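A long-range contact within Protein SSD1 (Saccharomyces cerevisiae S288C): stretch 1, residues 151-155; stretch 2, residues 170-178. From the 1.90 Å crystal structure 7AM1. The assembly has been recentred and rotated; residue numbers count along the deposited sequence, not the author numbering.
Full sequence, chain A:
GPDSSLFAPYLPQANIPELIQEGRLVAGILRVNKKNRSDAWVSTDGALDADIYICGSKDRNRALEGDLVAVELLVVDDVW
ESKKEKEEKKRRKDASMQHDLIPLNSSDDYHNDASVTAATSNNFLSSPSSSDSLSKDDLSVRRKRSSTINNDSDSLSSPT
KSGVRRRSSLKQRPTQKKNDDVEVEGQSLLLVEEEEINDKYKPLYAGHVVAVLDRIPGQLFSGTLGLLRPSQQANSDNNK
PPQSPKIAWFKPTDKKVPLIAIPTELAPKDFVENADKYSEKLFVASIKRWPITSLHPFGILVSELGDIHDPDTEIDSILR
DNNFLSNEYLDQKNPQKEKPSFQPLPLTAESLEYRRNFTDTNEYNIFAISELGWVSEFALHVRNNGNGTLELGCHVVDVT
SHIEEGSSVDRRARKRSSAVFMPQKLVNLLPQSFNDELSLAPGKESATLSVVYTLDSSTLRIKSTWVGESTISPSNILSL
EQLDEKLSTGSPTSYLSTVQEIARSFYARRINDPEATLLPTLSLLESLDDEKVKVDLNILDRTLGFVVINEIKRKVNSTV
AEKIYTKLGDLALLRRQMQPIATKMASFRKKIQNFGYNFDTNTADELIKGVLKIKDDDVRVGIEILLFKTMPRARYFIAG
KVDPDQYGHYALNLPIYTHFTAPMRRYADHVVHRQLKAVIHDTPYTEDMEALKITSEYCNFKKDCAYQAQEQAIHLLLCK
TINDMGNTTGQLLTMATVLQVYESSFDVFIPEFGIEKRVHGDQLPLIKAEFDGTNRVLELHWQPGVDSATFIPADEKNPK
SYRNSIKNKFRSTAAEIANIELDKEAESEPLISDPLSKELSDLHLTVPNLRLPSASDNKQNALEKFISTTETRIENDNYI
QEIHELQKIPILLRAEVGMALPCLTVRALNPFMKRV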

# COMPACT_ATOMS: atom_id res chain seq x y z
N ASN A 151 13.72 -7.30 -23.62
CA ASN A 151 13.58 -8.24 -24.73
C ASN A 151 12.13 -8.32 -25.19
O ASN A 151 11.80 -7.90 -26.30
CB ASN A 151 14.09 -9.62 -24.33
N ASP A 152 11.27 -8.86 -24.33
CA ASP A 152 9.84 -8.95 -24.59
C ASP A 152 9.08 -7.73 -24.11
O ASP A 152 7.86 -7.67 -24.28
CB ASP A 152 9.26 -10.21 -23.93
CG ASP A 152 9.49 -11.46 -24.74
OD1 ASP A 152 9.58 -11.36 -25.98
OD2 ASP A 152 9.57 -12.56 -24.14
N SER A 153 9.76 -6.76 -23.51
CA SER A 153 9.11 -5.59 -22.95
C SER A 153 9.01 -4.48 -23.99
O SER A 153 9.94 -4.23 -24.75
CB SER A 153 9.89 -5.09 -21.73
OG SER A 153 9.38 -3.85 -21.27
N ASP A 154 7.85 -3.81 -24.01
CA ASP A 154 7.63 -2.65 -24.86
C ASP A 154 7.84 -1.34 -24.11
O ASP A 154 7.39 -0.29 -24.58
CB ASP A 154 6.23 -2.71 -25.48
CG ASP A 154 5.12 -2.74 -24.44
OD1 ASP A 154 5.41 -2.83 -23.23
OD2 ASP A 154 3.94 -2.68 -24.85
N SER A 155 8.51 -1.38 -22.96
CA SER A 155 8.75 -0.19 -22.14
C SER A 155 10.19 -0.16 -21.66
O SER A 155 10.46 0.15 -20.49
CB SER A 155 7.80 -0.14 -20.95
OG SER A 155 8.05 -1.22 -20.06
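Stretch 2 (170-178) LKQRPTQKK

Stretch 2 lies on stretch 1 as an extended segment that leads into a helix. Residues 170 to 174 are loop or turn, and their phi/psi values are mostly extended. Pro174 takes the N-cap position. The helix begins at Thr175 and continues beyond Lys178; its first turn is marked by the bond from Lys178 N to Pro174 O, 2.9 Å. Stretch 1 has no regular helix or strand.

The two stretches run in roughly opposite directions where they meet. Asp152 CA lies 5.8 Å from Arg173 CA, and Asp154 CA lies 5.6 Å from Lys171 CA. No direct hydrogen bond joins the stretches among the modelled atoms, so this is not sheet pairing. The contact is small and buries 339 Å² in total.

The charged contact is a salt bridge. Asp154 OD2 lies 3.4 Å from Arg173 NE, over one face of the guanidinium. The oxygen is well out of the guanidinium plane, so no N-H points at it and the attraction is between charges only. Arg173 CB points sideways, but the end of the side chain comes nearer to stretch 1.

One water links the stretches. The O atom of water 1 lies 2.7 Å from Asp154 OD2 and 2.7 Å from Lys171 O, within hydrogen-bonding geometry of both.

The remaining contacts are packing. Asp154 CB meets Lys171 CB at 4.0 Å; Lys171 is not modelled beyond CG. Asp152 O faces two side chains, 3.5 Å from Arg173 CG and 3.5 Å from Lys177 CG. It has no polar partner in the model. Asp152 OD1 approaches Pro174 CG at 3.1 Å.

Ser153 CB points away from stretch 2. Its OG instead accepts a hydrogen bond from Ser155 N at 3.1 Å, which ties stretch 1 to itself.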

# COMPACT_ATOMS: atom_id res chain seq x y z
N LEU A 170 7.70 0.61 -32.61
CA LEU A 170 6.53 -0.19 -32.25
C LEU A 170 6.94 -1.63 -31.97
O LEU A 170 7.64 -2.26 -32.77
CB LEU A 170 5.49 -0.15 -33.37
CG LEU A 170 4.17 -0.88 -33.11
CD1 LEU A 170 3.50 -0.40 -31.84
CD2 LEU A 170 3.22 -0.71 -34.30
N LYS A 171 6.50 -2.16 -30.83
CA LYS A 171 6.86 -3.50 -30.39
C LYS A 171 5.61 -4.32 -30.09
O LYS A 171 4.77 -3.90 -29.29
CB LYS A 171 7.75 -3.45 -29.14
CG LYS A 171 8.18 -4.81 -28.62
N GLN A 172 5.50 -5.48 -30.73
CA GLN A 172 4.42 -6.42 -30.43
C GLN A 172 4.91 -7.41 -29.38
O GLN A 172 5.83 -8.20 -29.63
CB GLN A 172 3.96 -7.16 -31.68
CG GLN A 172 2.75 -8.05 -31.44
CD GLN A 172 2.46 -8.99 -32.60
OE1 GLN A 172 3.36 -9.36 -33.35
NE2 GLN A 172 1.20 -9.37 -32.75
N ARG A 173 4.32 -7.36 -28.19
CA ARG A 173 4.67 -8.30 -27.15
C ARG A 173 4.17 -9.70 -27.50
O ARG A 173 3.08 -9.84 -28.08
CB ARG A 173 4.08 -7.87 -25.81
CG ARG A 173 4.69 -6.60 -25.24
CD ARG A 173 3.85 -6.06 -24.10
NE ARG A 173 2.52 -5.71 -24.58
CZ ARG A 173 1.46 -5.55 -23.80
NH1 ARG A 173 0.30 -5.23 -24.35
NH2 ARG A 173 1.54 -5.70 -22.49
N PRO A 174 4.91 -10.75 -27.16
CA PRO A 174 4.39 -12.11 -27.37
C PRO A 174 3.12 -12.34 -26.56
O PRO A 174 2.86 -11.65 -25.56
CB PRO A 174 5.53 -13.02 -26.88
CG PRO A 174 6.74 -12.16 -26.86
CD PRO A 174 6.26 -10.77 -26.57
N THR A 175 2.33 -13.31 -26.99
CA THR A 175 1.05 -13.58 -26.34
C THR A 175 1.21 -13.76 -24.83
O THR A 175 0.45 -13.19 -24.04
CB THR A 175 0.39 -14.82 -26.96
OG1 THR A 175 0.09 -14.54 -28.33
CG2 THR A 175 -0.89 -15.20 -26.22
N GLN A 176 2.20 -14.56 -24.41
CA GLN A 176 2.38 -14.82 -22.98
C GLN A 176 2.73 -13.54 -22.23
O GLN A 176 2.23 -13.30 -21.12
CB GLN A 176 3.48 -15.87 -22.78
CG GLN A 176 3.72 -16.29 -21.34
CD GLN A 176 2.47 -16.87 -20.68
OE1 GLN A 176 2.08 -16.45 -19.59
NE2 GLN A 176 1.84 -17.83 -21.35
N LYS A 177 3.58 -12.70 -22.82
CA LYS A 177 3.97 -11.46 -22.16
C LYS A 177 2.78 -10.52 -22.04
O LYS A 177 2.54 -9.94 -20.97
CB LYS A 177 5.11 -10.80 -22.94
CG LYS A 177 5.60 -9.49 -22.34
CD LYS A 177 5.97 -9.67 -20.88
CE LYS A 177 6.67 -8.45 -20.32
NZ LYS A 177 6.96 -8.64 -18.86
N LYS A 178 2.02 -10.36 -23.12
CA LYS A 178 0.80 -9.57 -23.08
C LYS A 178 -0.14 -10.09 -21.99
O LYS A 178 -0.67 -9.31 -21.19
CB LYS A 178 0.12 -9.61 -24.45
CG LYS A 178 -1.17 -8.83 -24.55
CD LYS A 178 -1.67 -8.76 -26.00
CE LYS A 178 -0.93 -7.69 -26.80
NZ LYS A 178 -1.61 -7.38 -28.09
O HOH W 1 3.57 -2.29 -27.53